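Local coordinates for protein glutamyl-tRNA(Gln) amidotransferase subunit B, mitochondrial (Saccharomyces cerevisiae, PDB 4N0H) that forms the B subunit of a mitochondrial amidotransferase and belongs to the GatB/GatE family of catalytic domains, at residues 80-91 and 102-113. Residues are numbered along the deposited sequence; the frame is centred on the assembly and turned at random.
Sequences SQVNSISQFDRK and YQLTQHYRPFAR
Arg109 reaches across to the backbone of residues 80-91 and grips Ile85 O side-on with two nitrogens, NE at 2.7 Å and NH2 at 2.9 Å. NH2 comes in on a lone pair, whereas NE stands above the carbonyl plane; a bend at chi3 (55°) turns the guanidinium to bring both N-H groups to this one oxygen. Asn83, close by, continues the polar link: ND2 donates to Pro110 O (3.0 Å) in the planes of both the amide and the carbonyl, and OD1 takes a weak bond from Arg113 NH2.

A second focus is Asp89 OD1, which Tyr108 N meets from above the carboxylate plane at 3.0 Å while His107 N adds a weak bond. OD2 lies at the edge of the Tyr108 ring, 3.4 Å from CD2. A water that accepts from Arg109 N sits beside OD1 and Gln87 O.

Antiparallel pairing flanks this polar middle. Asp89 N to Thr105 O is short and straight (2.6 Å), and Lys91 pairs with Gln103; at the other end Gln81 pairs with Arg113, near a classic beta bulge where Phe111 and Ala112 face Leu138 of strand 130-142. The extended Arg90 chain runs over one face of the Tyr102 ring, its CD 3.6 Å from the centroid in a CH-pi contact, and carries the guanidinium on to a salt bridge with Asp288 and hydrogen bonds to the chain of another protein. Phe88 receives Gln106 CG over one face, while Gln106 OE1 bonds to Ile140 N.

Strand 102-120 thus pairs with 89-92 in a hairpin and, farther along, with the short strand 81-82; between them regular backbone pairing lapses to a weak Gln87 N to Arg109 O bond, side chains and water supply most links, and the Ile85 and Pro110 carbonyls still find donors.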
# COMPACT_ATOMS: atom_id res chain seq x y z
N SER B 80 25.37 -2.17 -20.12
CA SER B 80 24.04 -1.58 -20.06
C SER B 80 24.08 -0.22 -19.37
O SER B 80 24.97 0.04 -18.56
CB SER B 80 23.08 -2.51 -19.31
OG SER B 80 23.06 -3.79 -19.90
N GLN B 81 23.12 0.63 -19.68
CA GLN B 81 22.96 1.88 -18.95
C GLN B 81 22.02 1.69 -17.77
O GLN B 81 20.83 1.40 -17.94
CB GLN B 81 22.45 3.01 -19.85
CG GLN B 81 21.86 4.18 -19.07
CD GLN B 81 21.93 5.49 -19.82
OE1 GLN B 81 23.02 5.96 -20.17
NE2 GLN B 81 20.78 6.10 -20.08
N VAL B 82 22.56 1.84 -16.56
CA VAL B 82 21.76 1.71 -15.35
C VAL B 82 20.81 2.89 -15.23
O VAL B 82 21.24 4.04 -15.34
CB VAL B 82 22.64 1.63 -14.10
CG1 VAL B 82 21.78 1.62 -12.84
CG2 VAL B 82 23.54 0.40 -14.16
N ASN B 83 19.54 2.60 -15.01
CA ASN B 83 18.52 3.64 -14.88
C ASN B 83 18.81 4.54 -13.68
O ASN B 83 19.16 4.05 -12.61
CB ASN B 83 17.13 3.01 -14.75
CG ASN B 83 16.05 3.84 -15.40
OD1 ASN B 83 16.20 5.04 -15.59
ND2 ASN B 83 14.93 3.19 -15.74
N SER B 84 18.66 5.85 -13.87
CA SER B 84 18.88 6.80 -12.79
C SER B 84 17.91 6.52 -11.65
O SER B 84 18.27 6.56 -10.47
CB SER B 84 18.71 8.23 -13.29
OG SER B 84 17.44 8.40 -13.90
N ILE B 85 16.66 6.23 -12.01
CA ILE B 85 15.65 5.82 -11.06
C ILE B 85 14.99 4.55 -11.58
O ILE B 85 14.49 4.52 -12.70
CB ILE B 85 14.54 6.88 -10.92
CG1 ILE B 85 15.11 8.18 -10.34
CG2 ILE B 85 13.41 6.36 -10.04
CD1 ILE B 85 15.46 8.09 -8.87
N SER B 86 14.99 3.49 -10.77
CA SER B 86 14.13 2.36 -11.07
C SER B 86 13.17 2.10 -9.91
O SER B 86 13.36 2.61 -8.80
CB SER B 86 14.93 1.10 -11.45
OG SER B 86 15.70 0.61 -10.38
N GLN B 87 12.12 1.34 -10.18
CA GLN B 87 11.06 1.12 -9.21
C GLN B 87 10.44 -0.24 -9.44
O GLN B 87 10.60 -0.84 -10.51
CB GLN B 87 9.99 2.20 -9.35
CG GLN B 87 9.42 2.30 -10.75
CD GLN B 87 8.09 3.04 -10.82
OE1 GLN B 87 7.91 4.08 -10.17
NE2 GLN B 87 7.15 2.51 -11.59
N PHE B 88 9.73 -0.73 -8.43
CA PHE B 88 9.00 -1.98 -8.55
C PHE B 88 7.51 -1.71 -8.71
O PHE B 88 6.97 -0.82 -8.06
CB PHE B 88 9.25 -2.86 -7.33
CG PHE B 88 10.65 -3.41 -7.26
CD1 PHE B 88 11.64 -2.73 -6.58
CD2 PHE B 88 10.97 -4.59 -7.90
CE1 PHE B 88 12.93 -3.23 -6.53
CE2 PHE B 88 12.25 -5.10 -7.85
CZ PHE B 88 13.23 -4.41 -7.17
N ASP B 89 6.86 -2.48 -9.57
CA ASP B 89 5.43 -2.35 -9.79
C ASP B 89 4.72 -3.66 -9.47
O ASP B 89 5.34 -4.72 -9.46
CB ASP B 89 5.15 -1.96 -11.24
CG ASP B 89 6.09 -0.88 -11.75
OD1 ASP B 89 6.93 -1.18 -12.63
OD2 ASP B 89 5.99 0.27 -11.26
N ARG B 90 3.42 -3.57 -9.19
CA ARG B 90 2.62 -4.75 -8.90
C ARG B 90 1.91 -5.26 -10.15
O ARG B 90 1.17 -4.52 -10.80
CB ARG B 90 1.58 -4.43 -7.82
CG ARG B 90 2.20 -3.95 -6.52
CD ARG B 90 1.14 -3.63 -5.48
NE ARG B 90 1.73 -3.28 -4.20
CZ ARG B 90 1.03 -2.89 -3.14
NH1 ARG B 90 -0.29 -2.81 -3.21
NH2 ARG B 90 1.66 -2.58 -2.01
N LYS B 91 2.16 -6.52 -10.48
CA LYS B 91 1.50 -7.19 -11.60
C LYS B 91 0.44 -8.11 -11.02
O LYS B 91 0.78 -9.12 -10.41
CB LYS B 91 2.53 -7.98 -12.41
CG LYS B 91 1.96 -8.81 -13.55
CD LYS B 91 3.06 -9.63 -14.23
CE LYS B 91 2.53 -10.42 -15.41
NZ LYS B 91 3.64 -11.14 -16.11
N TYR B 102 -0.30 -10.58 -6.37
CA TYR B 102 0.45 -9.85 -7.38
C TYR B 102 1.93 -10.20 -7.28
O TYR B 102 2.40 -10.70 -6.26
CB TYR B 102 0.24 -8.34 -7.26
CG TYR B 102 0.61 -7.73 -5.92
CD1 TYR B 102 1.93 -7.41 -5.61
CD2 TYR B 102 -0.37 -7.44 -4.97
CE1 TYR B 102 2.27 -6.84 -4.39
CE2 TYR B 102 -0.05 -6.87 -3.75
CZ TYR B 102 1.27 -6.56 -3.46
OH TYR B 102 1.59 -6.00 -2.25
N GLN B 103 2.65 -9.94 -8.37
CA GLN B 103 4.09 -10.13 -8.41
C GLN B 103 4.75 -8.76 -8.46
O GLN B 103 4.29 -7.87 -9.17
CB GLN B 103 4.48 -10.93 -9.65
CG GLN B 103 5.98 -11.05 -9.86
CD GLN B 103 6.35 -11.48 -11.28
OE1 GLN B 103 7.29 -12.24 -11.49
NE2 GLN B 103 5.60 -10.98 -12.26
N LEU B 104 5.82 -8.57 -7.68
CA LEU B 104 6.63 -7.36 -7.78
C LEU B 104 7.67 -7.51 -8.89
O LEU B 104 8.41 -8.49 -8.93
CB LEU B 104 7.30 -7.05 -6.45
CG LEU B 104 6.36 -6.49 -5.39
CD1 LEU B 104 7.02 -6.48 -4.01
CD2 LEU B 104 5.92 -5.08 -5.79
N THR B 105 7.69 -6.54 -9.78
CA THR B 105 8.54 -6.58 -10.97
C THR B 105 8.77 -5.15 -11.45
O THR B 105 8.02 -4.26 -11.10
CB THR B 105 7.89 -7.40 -12.11
OG1 THR B 105 8.76 -7.44 -13.24
CG2 THR B 105 6.55 -6.80 -12.52
N GLN B 106 9.82 -4.95 -12.24
CA GLN B 106 10.13 -3.61 -12.71
C GLN B 106 9.59 -3.36 -14.11
O GLN B 106 10.33 -3.37 -15.09
CB GLN B 106 11.64 -3.38 -12.69
CG GLN B 106 12.26 -3.66 -11.34
CD GLN B 106 13.69 -3.17 -11.27
OE1 GLN B 106 14.57 -3.69 -11.96
NE2 GLN B 106 13.93 -2.15 -10.45
N HIS B 107 8.28 -3.13 -14.20
CA HIS B 107 7.60 -2.96 -15.48
C HIS B 107 7.88 -1.60 -16.13
O HIS B 107 8.41 -1.54 -17.24
CB HIS B 107 6.10 -3.17 -15.30
CG HIS B 107 5.31 -3.00 -16.57
ND1 HIS B 107 4.50 -1.90 -16.79
CD2 HIS B 107 5.21 -3.77 -17.67
CE1 HIS B 107 3.94 -2.01 -17.98
NE2 HIS B 107 4.35 -3.14 -18.54
N TYR B 108 7.52 -0.52 -15.45
CA TYR B 108 7.63 0.82 -16.02
C TYR B 108 9.06 1.36 -16.05
O TYR B 108 9.43 2.09 -16.96
CB TYR B 108 6.74 1.82 -15.26
CG TYR B 108 5.27 1.52 -15.32
CD1 TYR B 108 4.57 1.62 -16.52
CD2 TYR B 108 4.56 1.15 -14.18
CE1 TYR B 108 3.22 1.35 -16.59
CE2 TYR B 108 3.21 0.88 -14.24
CZ TYR B 108 2.54 0.98 -15.44
OH TYR B 108 1.19 0.72 -15.50
N ARG B 109 9.85 1.01 -15.04
CA ARG B 109 11.21 1.53 -14.91
C ARG B 109 12.20 0.43 -14.55
O ARG B 109 12.46 0.17 -13.38
CB ARG B 109 11.27 2.65 -13.87
CG ARG B 109 10.32 3.81 -14.13
CD ARG B 109 10.71 5.03 -13.32
NE ARG B 109 12.10 5.42 -13.58
CZ ARG B 109 12.48 6.21 -14.58
NH1 ARG B 109 11.58 6.70 -15.42
NH2 ARG B 109 13.76 6.50 -14.73
N PRO B 110 12.74 -0.24 -15.58
CA PRO B 110 13.68 -1.36 -15.39
C PRO B 110 15.01 -0.89 -14.80
O PRO B 110 15.35 0.29 -14.90
CB PRO B 110 13.86 -1.91 -16.81
CG PRO B 110 13.55 -0.75 -17.70
CD PRO B 110 12.47 0.02 -17.00
N PHE B 111 15.74 -1.83 -14.20
CA PHE B 111 17.02 -1.53 -13.57
C PHE B 111 18.04 -0.94 -14.56
O PHE B 111 18.76 -0.01 -14.23
CB PHE B 111 17.61 -2.78 -12.90
CG PHE B 111 18.87 -2.51 -12.11
CD1 PHE B 111 20.12 -2.69 -12.68
CD2 PHE B 111 18.79 -2.06 -10.80
CE1 PHE B 111 21.27 -2.43 -11.95
CE2 PHE B 111 19.94 -1.80 -10.06
CZ PHE B 111 21.18 -1.98 -10.64
N ALA B 112 18.10 -1.51 -15.76
CA ALA B 112 19.04 -1.06 -16.78
C ALA B 112 18.47 -1.23 -18.18
O ALA B 112 17.55 -2.01 -18.41
CB ALA B 112 20.36 -1.81 -16.66
N ARG B 113 19.03 -0.47 -19.12
CA ARG B 113 18.63 -0.58 -20.52
C ARG B 113 19.87 -0.59 -21.41
O ARG B 113 20.95 -0.13 -21.01
CB ARG B 113 17.70 0.56 -20.91
CG ARG B 113 16.29 0.43 -20.35
CD ARG B 113 15.45 1.67 -20.65
NE ARG B 113 15.67 2.74 -19.69
CZ ARG B 113 15.39 4.02 -19.91
NH1 ARG B 113 14.89 4.40 -21.08
NH2 ARG B 113 15.63 4.93 -18.98
O HOH W 1 18.26 1.38 -11.58
O HOH W 2 9.24 -0.22 -12.70